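PDB 4QPV: uncharacterized protein from Staphylococcus aureus subsp. aureus Mu50, which is of unknown function but belongs to the DUF1672 family, with a unique fold built on a kinked-helix-beta-beta-beta repeat. Local coordinates for residues Thr124-Ser127 with Gly128-Tyr131; Asn140-Glu143 with Val144-Tyr148; Gly169-Glu173 with Tyr174-Thr178; Met241-Phe244 with Ser245-Lys249. One frame throughout, in Å; residues are numbered along the deposited sequence.

Interaction 1 of 4, residues Thr124-Ser127 with Gly128-Tyr131; sequences TVLS and GFEY
Leu-126 O receives Glu-130 N at 2.9 Å and, weakly, Phe-129 N, and the same four-residue spacing joins Tyr-131 N to Ser-127 O. Val-125 and Gly-128 are joined by a backbone bond that spans three residues instead of the usual four: Gly-128 N gives its hydrogen to Val-125 O at 2.9 Å, standing 50° out of the carbonyl plane. Glycine suits position 128, because Val-125 O sits against the side on which a beta carbon would project. Of the polar side chains, Ser-127 OG, in the conformer described, one of two, bonds to Phe-170 N and Leu-177 O, and Glu-130 OE2 forms a salt bridge with Lys-210.

Packing centres on Phe-129. Leu-126 CD2 sits over one face of its ring, 4.0 Å from the centroid, in a CH-pi contact offset toward the rim. Val-125 runs alongside, pointing the same way, and its CG1, anti to the backbone N (chi1 166°), meets the ring carbon CE1 at 3.9 Å. Ile-90 and Met-206 also pack on the phenylalanine.

All these residues are buried within helix 116-133, so the aromatic and aliphatic groups cover one another while carbonyls and hydroxyls find internal partners; the three-residue bond is consistent with a local kink.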
# COMPACT_ATOMS: atom_id res chain seq x y z
N THR A 124 7.04 2.40 4.18
CA THR A 124 5.60 2.35 3.88
C THR A 124 5.02 3.79 3.86
O THR A 124 4.28 4.15 2.96
CB THR A 124 4.93 1.42 4.90
OG1 THR A 124 5.30 0.08 4.57
CG2 THR A 124 3.43 1.55 4.90
N VAL A 125 5.37 4.60 4.86
CA VAL A 125 4.91 5.98 4.94
C VAL A 125 5.51 6.77 3.77
O VAL A 125 4.79 7.53 3.13
CB VAL A 125 5.30 6.57 6.31
CG1 VAL A 125 5.15 8.09 6.33
CG2 VAL A 125 4.47 5.91 7.42
N LEU A 126 6.80 6.55 3.47
CA LEU A 126 7.50 7.25 2.40
C LEU A 126 6.92 6.94 1.00
O LEU A 126 7.06 7.77 0.10
CB LEU A 126 9.01 7.01 2.45
CG LEU A 126 9.71 7.71 3.62
CD1 LEU A 126 11.19 7.43 3.60
CD2 LEU A 126 9.41 9.21 3.66
N SER A 127 6.23 5.79 0.82
CA SER A 127 5.53 5.49 -0.43
C SER A 127 4.49 6.60 -0.69
O SER A 127 4.27 6.99 -1.83
CB SER A 127 4.86 4.11 -0.34
OG SER A 127 3.96 3.88 -1.41
N GLY A 128 3.90 7.11 0.40
CA GLY A 128 2.91 8.19 0.35
C GLY A 128 3.55 9.50 -0.10
O GLY A 128 2.92 10.30 -0.79
N PHE A 129 4.82 9.72 0.27
CA PHE A 129 5.59 10.90 -0.14
C PHE A 129 5.94 10.79 -1.63
O PHE A 129 5.87 11.78 -2.36
CB PHE A 129 6.87 11.03 0.70
CG PHE A 129 6.71 11.60 2.09
CD1 PHE A 129 5.99 10.91 3.07
CD2 PHE A 129 7.35 12.78 2.45
CE1 PHE A 129 5.88 11.43 4.37
CE2 PHE A 129 7.23 13.30 3.75
CZ PHE A 129 6.51 12.61 4.70
N GLU A 130 6.27 9.56 -2.07
CA GLU A 130 6.57 9.26 -3.47
C GLU A 130 5.33 9.47 -4.32
O GLU A 130 5.44 10.03 -5.41
CB GLU A 130 7.13 7.83 -3.65
CG GLU A 130 8.55 7.64 -3.12
CD GLU A 130 9.68 8.44 -3.74
OE1 GLU A 130 9.45 9.18 -4.73
OE2 GLU A 130 10.83 8.29 -3.27
N TYR A 131 4.14 9.11 -3.78
CA TYR A 131 2.89 9.35 -4.48
C TYR A 131 2.71 10.84 -4.71
O TYR A 131 2.49 11.25 -5.85
CB TYR A 131 1.69 8.79 -3.71
CG TYR A 131 0.37 9.26 -4.30
CD1 TYR A 131 -0.07 8.78 -5.53
CD2 TYR A 131 -0.39 10.24 -3.66
CE1 TYR A 131 -1.27 9.23 -6.09
CE2 TYR A 131 -1.59 10.69 -4.21
CZ TYR A 131 -2.03 10.18 -5.42
OH TYR A 131 -3.21 10.62 -5.95

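Interaction 2 of 4, residues Asn140-Glu143 with Val144-Tyr148; sequences NLTE and VLKEY
Lys-146 reaches back along the helix over Thr-142 and Glu-143, the residues one turn earlier. Its CB rests 3.4 Å from Glu-143 O. The next carbon, CG, lies 3.6 Å from Thr-142 O, and CD stays near that same carbonyl. CE then meets the methyl CG2 of Thr-142 at 4.0 Å, the two side chains running side by side. Because the chain is extended beyond CG (chi3 -177°), the ammonium clears the helix surface, and NZ donates to a water at 2.8 Å. That water donates a hydrogen bond to Glu-143 OE1 at 2.7 Å, so lysine and glutamate, whose charged atoms are not in direct contact, are coupled through solvent. Long charged chains suit this exposed strip.

The backbone beneath is regular alpha helix, each N-H from Val-144 to Glu-147 bonded to the carbonyl four residues back. Helix 135-147 is amphipathic: its other side carries Leu-141, Val-144 and Leu-145, which meet Tyr-175, Leu-248, Phe-244 and neighbouring loops.

On that buried side Leu-141 CG touches Leu-145 CD1 at 3.9 Å, and Val-144 CG2 leans 3.3 Å from Asn-140 O. Thr-142 OG1 turns to Leu-138 O. Glu-143 and Glu-147 bring like charges within 4.4 Å, OE2 to OE2, their carboxylate planes 63° apart; in the Glu-147 conformer described, one of two, a second water donates to both oxygens and probably eases the repulsion.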
# COMPACT_ATOMS: atom_id res chain seq x y z
N ASN A 140 -2.77 9.72 -13.64
CA ASN A 140 -2.97 9.40 -15.06
C ASN A 140 -2.88 7.91 -15.29
O ASN A 140 -3.67 7.38 -16.07
CB ASN A 140 -1.98 10.11 -15.95
CG ASN A 140 -2.20 11.58 -16.05
OD1 ASN A 140 -3.31 12.10 -15.83
ND2 ASN A 140 -1.14 12.30 -16.38
N LEU A 141 -1.93 7.22 -14.62
CA LEU A 141 -1.80 5.77 -14.74
C LEU A 141 -3.08 5.08 -14.22
O LEU A 141 -3.58 4.15 -14.88
CB LEU A 141 -0.55 5.23 -13.98
CG LEU A 141 -0.34 3.69 -13.99
CD1 LEU A 141 -0.22 3.14 -15.44
CD2 LEU A 141 0.90 3.30 -13.21
N THR A 142 -3.62 5.56 -13.08
CA THR A 142 -4.85 4.98 -12.51
C THR A 142 -5.99 5.04 -13.53
O THR A 142 -6.67 4.04 -13.78
CB THR A 142 -5.24 5.67 -11.21
OG1 THR A 142 -4.12 5.62 -10.32
CG2 THR A 142 -6.47 5.02 -10.55
N GLU A 143 -6.16 6.21 -14.15
CA GLU A 143 -7.17 6.44 -15.17
C GLU A 143 -6.98 5.47 -16.38
O GLU A 143 -7.95 4.86 -16.83
CB GLU A 143 -7.10 7.91 -15.63
CG GLU A 143 -8.13 8.26 -16.68
CD GLU A 143 -9.58 8.19 -16.25
OE1 GLU A 143 -9.86 8.19 -15.03
OE2 GLU A 143 -10.45 8.18 -17.14
N VAL A 144 -5.73 5.30 -16.86
CA VAL A 144 -5.43 4.40 -17.99
C VAL A 144 -5.77 2.94 -17.63
O VAL A 144 -6.31 2.21 -18.46
CB VAL A 144 -3.97 4.56 -18.50
CG1 VAL A 144 -3.63 3.51 -19.57
CG2 VAL A 144 -3.72 5.97 -19.05
N LEU A 145 -5.53 2.53 -16.38
CA LEU A 145 -5.83 1.16 -15.95
C LEU A 145 -7.35 0.93 -15.92
O LEU A 145 -7.81 -0.14 -16.31
CB LEU A 145 -5.16 0.85 -14.61
CG LEU A 145 -3.63 0.62 -14.74
CD1 LEU A 145 -2.93 0.82 -13.43
CD2 LEU A 145 -3.33 -0.78 -15.33
N LYS A 146 -8.13 1.97 -15.58
CA LYS A 146 -9.60 1.92 -15.61
C LYS A 146 -10.09 1.83 -17.06
O LYS A 146 -11.01 1.07 -17.36
CB LYS A 146 -10.19 3.17 -14.94
CG LYS A 146 -10.10 3.16 -13.41
CD LYS A 146 -10.49 4.55 -12.90
CE LYS A 146 -10.36 4.66 -11.40
NZ LYS A 146 -10.83 6.01 -10.94
N GLU A 147 -9.44 2.60 -17.96
CA GLU A 147 -9.75 2.67 -19.39
C GLU A 147 -9.64 1.31 -20.08
O GLU A 147 -10.44 1.00 -20.96
CB GLU A 147 -8.80 3.63 -20.13
CG GLU A 147 -8.98 5.13 -19.91
CD GLU A 147 -8.03 5.96 -20.76
OE1 GLU A 147 -7.64 5.49 -21.85
OE2 GLU A 147 -7.67 7.09 -20.33
N TYR A 148 -8.64 0.50 -19.69
CA TYR A 148 -8.41 -0.77 -20.39
C TYR A 148 -8.87 -2.05 -19.72
O TYR A 148 -8.59 -3.14 -20.27
CB TYR A 148 -6.91 -0.85 -20.75
CG TYR A 148 -6.54 0.10 -21.86
CD1 TYR A 148 -6.85 -0.19 -23.19
CD2 TYR A 148 -5.93 1.33 -21.59
CE1 TYR A 148 -6.54 0.71 -24.22
CE2 TYR A 148 -5.62 2.23 -22.61
CZ TYR A 148 -5.91 1.90 -23.92
OH TYR A 148 -5.56 2.77 -24.94
O HOH W 1 -9.17 7.61 -12.53
O HOH W 2 -10.13 8.33 -19.80

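Interaction 3 of 4, residues Gly169-Glu173 with Tyr174-Thr178; sequences GFRNE and YYYLT
Asn-172 and Tyr-175 bond through their backbones, Asn-172 N to Tyr-175 O at 3.0 Å, and a matching bond joins Leu-177 N to Phe-170 O. Between them Arg-171 and Tyr-176 form a non-hydrogen-bonded antiparallel pair. A water donating to both Phe-170 O and Leu-177 O bridges the backbones further.

One side-chain oxygen organises the bend. Asn-172 OD1 accepts Tyr-174 N and Tyr-175 N, each at 3.0 Å, from opposite faces of the amide plane; its chi1 of 59° places CG between backbone N and carbonyl carbon, which turns the oxygen over the bend. Asparagine is short enough for this, and its ND2 stands 3.4 Å above the Tyr-175 ring.

Flat groups supply the remaining contacts. The Arg-171 guanidinium lies almost parallel to the Tyr-176 ring (17°), with NH2 3.5 Å from Tyr-176 CG and also bonded to Ser-168. Phe-170 brings its ring edge to Tyr-175, CE2 to CE1 at 3.6 Å, while Glu-173 CB makes a CH-pi contact over Tyr-174.

Together these features make an Asx turn at a tight hairpin-like bend, Glu-173 and Tyr-174 at its tip, with a single beta bridge between an irregular arm and strand 175-178, itself joined to strand 220-227.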
# COMPACT_ATOMS: atom_id res chain seq x y z
N GLY A 169 1.75 0.63 1.77
CA GLY A 169 2.01 2.02 1.42
C GLY A 169 0.93 2.51 0.48
O GLY A 169 -0.23 2.08 0.59
N PHE A 170 1.29 3.41 -0.46
CA PHE A 170 0.31 3.91 -1.43
C PHE A 170 -0.23 2.75 -2.25
O PHE A 170 0.54 1.94 -2.78
CB PHE A 170 0.88 5.00 -2.38
CG PHE A 170 -0.20 5.40 -3.38
CD1 PHE A 170 -1.20 6.30 -3.03
CD2 PHE A 170 -0.27 4.80 -4.64
CE1 PHE A 170 -2.25 6.58 -3.91
CE2 PHE A 170 -1.30 5.10 -5.52
CZ PHE A 170 -2.29 5.99 -5.15
N ARG A 171 -1.56 2.68 -2.36
CA ARG A 171 -2.21 1.61 -3.10
C ARG A 171 -3.61 2.00 -3.49
O ARG A 171 -4.35 2.58 -2.70
CB ARG A 171 -2.26 0.33 -2.20
CG ARG A 171 -2.95 -0.88 -2.84
CD ARG A 171 -3.01 -2.08 -1.90
NE ARG A 171 -1.69 -2.61 -1.53
CZ ARG A 171 -1.11 -3.65 -2.14
NH1 ARG A 171 -1.70 -4.24 -3.17
NH2 ARG A 171 0.06 -4.09 -1.72
N ASN A 172 -4.00 1.62 -4.72
CA ASN A 172 -5.38 1.76 -5.16
C ASN A 172 -5.83 0.37 -5.65
O ASN A 172 -5.13 -0.64 -5.42
CB ASN A 172 -5.58 2.90 -6.18
CG ASN A 172 -4.76 2.76 -7.43
OD1 ASN A 172 -4.51 1.65 -7.92
ND2 ASN A 172 -4.30 3.88 -7.97
N GLU A 173 -6.99 0.30 -6.28
CA GLU A 173 -7.55 -0.97 -6.77
C GLU A 173 -6.60 -1.70 -7.73
O GLU A 173 -6.58 -2.93 -7.75
CB GLU A 173 -8.87 -0.71 -7.52
CG GLU A 173 -10.00 -0.15 -6.66
CD GLU A 173 -11.09 0.51 -7.48
OE1 GLU A 173 -10.84 1.60 -8.04
OE2 GLU A 173 -12.19 -0.07 -7.57
N TYR A 174 -5.81 -0.93 -8.52
CA TYR A 174 -4.99 -1.46 -9.60
C TYR A 174 -3.50 -1.62 -9.36
O TYR A 174 -2.90 -2.43 -10.06
CB TYR A 174 -5.20 -0.55 -10.84
CG TYR A 174 -6.66 -0.48 -11.22
CD1 TYR A 174 -7.28 -1.53 -11.89
CD2 TYR A 174 -7.45 0.61 -10.82
CE1 TYR A 174 -8.65 -1.51 -12.16
CE2 TYR A 174 -8.82 0.63 -11.08
CZ TYR A 174 -9.41 -0.42 -11.77
OH TYR A 174 -10.76 -0.43 -12.02
N TYR A 175 -2.90 -0.87 -8.44
CA TYR A 175 -1.46 -1.00 -8.21
C TYR A 175 -1.06 -0.50 -6.86
O TYR A 175 -1.84 0.17 -6.16
CB TYR A 175 -0.64 -0.27 -9.32
CG TYR A 175 -0.80 1.24 -9.34
CD1 TYR A 175 -0.06 2.06 -8.49
CD2 TYR A 175 -1.64 1.85 -10.27
CE1 TYR A 175 -0.18 3.45 -8.53
CE2 TYR A 175 -1.75 3.25 -10.34
CZ TYR A 175 -1.04 4.04 -9.45
OH TYR A 175 -1.17 5.41 -9.48
N TYR A 176 0.18 -0.82 -6.49
CA TYR A 176 0.77 -0.28 -5.27
C TYR A 176 2.16 0.26 -5.63
O TYR A 176 2.76 -0.14 -6.65
CB TYR A 176 0.79 -1.31 -4.13
CG TYR A 176 1.71 -2.48 -4.39
CD1 TYR A 176 1.29 -3.57 -5.16
CD2 TYR A 176 3.01 -2.51 -3.89
CE1 TYR A 176 2.13 -4.64 -5.43
CE2 TYR A 176 3.87 -3.58 -4.14
CZ TYR A 176 3.42 -4.65 -4.90
OH TYR A 176 4.25 -5.71 -5.17
N LEU A 177 2.64 1.20 -4.80
CA LEU A 177 3.92 1.88 -4.99
C LEU A 177 4.83 1.54 -3.80
O LEU A 177 4.36 1.51 -2.66
CB LEU A 177 3.62 3.40 -5.09
CG LEU A 177 4.75 4.42 -5.27
CD1 LEU A 177 5.23 4.44 -6.68
CD2 LEU A 177 4.24 5.82 -5.00
N THR A 178 6.11 1.25 -4.06
CA THR A 178 7.10 0.89 -3.03
C THR A 178 8.23 1.92 -3.04
O THR A 178 8.76 2.23 -4.11
CB THR A 178 7.62 -0.55 -3.27
OG1 THR A 178 6.51 -1.45 -3.37
CG2 THR A 178 8.57 -1.03 -2.15
O HOH W 3 2.27 0.29 -1.38
O HOH W 4 -12.29 1.41 -11.05

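Interaction 4 of 4, residues Met241-Phe244 with Ser245-Lys249; sequences MIDF and SEVLK
Phe-244 lays one face of its ring beneath the isobutyl group of Leu-248, one helical turn on. Leu-248 CD1 is almost exactly above the ring centre, 4.0 Å from the centroid and 8° off the normal, a CH-pi contact; CD2 reaches the rim at CE1, 3.7 Å away. With CG anti to the backbone N (chi1 -173°), the phenyl group swings beside the following turn, where a branched leucine can set one methyl over the face and the other past the rim. Val-247 CB approaches the ring edge. Leu-262 of strand 259-265, Leu-145 and a stacked Tyr-152 also pack against Phe-244.

The same pair is tied by its backbone, Leu-248 N to Phe-244 O at 2.9 Å, with Ser-245, Glu-246 and Val-247 bonded likewise to the carbonyls four residues earlier. Helix 234-249 is the connection in the beta-alpha-beta unit of strands 220-227 and 259-265; Ser-245 OG joins it to Gly-285 O.

Toward solvent, Glu-246 OE2 accepts Lys-249 NZ on its syn side at 2.9 Å, forming a salt bridge, and receives a water at 2.7 Å that also donates to Ile-242 O. Phe-244 and Leu-248 thus face the sheet and helix 135-147, while the carboxylate of Glu-246, held by an ammonium and a water, probably remains charged.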
# COMPACT_ATOMS: atom_id res chain seq x y z
N MSE A 241 -0.84 -9.30 -22.21
CA MSE A 241 -0.07 -8.47 -21.28
C MSE A 241 1.09 -7.78 -22.00
O MSE A 241 1.36 -6.59 -21.76
CB MSE A 241 0.40 -9.27 -20.06
CG MSE A 241 -0.78 -9.64 -19.12
SE MSE A 241 -1.76 -8.04 -18.46
CE MSE A 241 -3.31 -8.10 -19.58
N ILE A 242 1.73 -8.49 -22.94
CA ILE A 242 2.79 -7.89 -23.75
C ILE A 242 2.18 -6.73 -24.54
O ILE A 242 2.77 -5.66 -24.60
CB ILE A 242 3.46 -8.94 -24.69
CG1 ILE A 242 4.38 -9.89 -23.88
CG2 ILE A 242 4.23 -8.26 -25.86
CD1 ILE A 242 4.78 -11.20 -24.68
N ASP A 243 0.99 -6.95 -25.10
CA ASP A 243 0.33 -5.92 -25.90
C ASP A 243 -0.09 -4.73 -25.04
O ASP A 243 0.16 -3.60 -25.44
CB ASP A 243 -0.87 -6.50 -26.66
CG ASP A 243 -1.47 -5.50 -27.62
OD1 ASP A 243 -0.75 -5.06 -28.55
OD2 ASP A 243 -2.67 -5.16 -27.45
N PHE A 244 -0.64 -4.97 -23.85
CA PHE A 244 -1.00 -3.89 -22.96
C PHE A 244 0.27 -3.11 -22.55
O PHE A 244 0.22 -1.89 -22.55
CB PHE A 244 -1.78 -4.43 -21.74
CG PHE A 244 -2.36 -3.39 -20.79
CD1 PHE A 244 -2.68 -2.11 -21.24
CD2 PHE A 244 -2.64 -3.71 -19.47
CE1 PHE A 244 -3.25 -1.17 -20.38
CE2 PHE A 244 -3.20 -2.77 -18.60
CZ PHE A 244 -3.50 -1.50 -19.07
N SER A 245 1.42 -3.79 -22.28
CA SER A 245 2.68 -3.08 -21.96
C SER A 245 3.07 -2.14 -23.11
O SER A 245 3.44 -0.98 -22.87
CB SER A 245 3.82 -4.06 -21.69
OG SER A 245 5.03 -3.34 -21.51
N GLU A 246 2.95 -2.62 -24.35
CA GLU A 246 3.27 -1.80 -25.53
C GLU A 246 2.35 -0.57 -25.60
O GLU A 246 2.84 0.52 -25.87
CB GLU A 246 3.19 -2.63 -26.83
CG GLU A 246 4.31 -3.67 -26.89
CD GLU A 246 5.72 -3.16 -26.69
OE1 GLU A 246 6.12 -2.20 -27.40
OE2 GLU A 246 6.43 -3.68 -25.80
N VAL A 247 1.06 -0.74 -25.31
CA VAL A 247 0.09 0.37 -25.27
C VAL A 247 0.54 1.41 -24.19
O VAL A 247 0.65 2.60 -24.49
CB VAL A 247 -1.35 -0.16 -25.03
CG1 VAL A 247 -2.33 0.96 -24.66
CG2 VAL A 247 -1.84 -0.95 -26.24
N LEU A 248 0.86 0.93 -22.98
CA LEU A 248 1.31 1.78 -21.86
C LEU A 248 2.58 2.58 -22.19
O LEU A 248 2.64 3.77 -21.89
CB LEU A 248 1.52 0.91 -20.60
CG LEU A 248 0.24 0.32 -20.01
CD1 LEU A 248 0.54 -0.68 -18.91
CD2 LEU A 248 -0.70 1.42 -19.50
N LYS A 249 3.57 1.95 -22.86
CA LYS A 249 4.83 2.63 -23.25
C LYS A 249 4.58 3.85 -24.14
O LYS A 249 5.39 4.79 -24.11
CB LYS A 249 5.79 1.68 -23.97
CG LYS A 249 6.37 0.58 -23.09
CD LYS A 249 7.10 -0.45 -23.93
CE LYS A 249 7.47 -1.66 -23.11
NZ LYS A 249 8.27 -2.63 -23.89
O HOH W 5 5.90 -5.70 -24.07

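Along the chain the four contacts follow in series, without nesting or crossing. Interaction 1 closes turns of helix 116-133, and interaction 2 closes turns of the next helix, 135-147. Interaction 3 closes a hairpin-like bend leading into strand 175-178, and interaction 4 closes turns of helix 234-249. Interaction 3 touches both earlier contacts: Tyr-131 packs on Phe-170 beside interaction 1, while Lys-146 brings interaction 2 against Tyr-174. Interaction 2 in turn meets interaction 4, Tyr-148 against Phe-244. Interactions 1 and 4, about 26 Å apart between centres, are thus linked through the bend, whose strand 175-178 belongs to the mixed sheet, and helix 135-147.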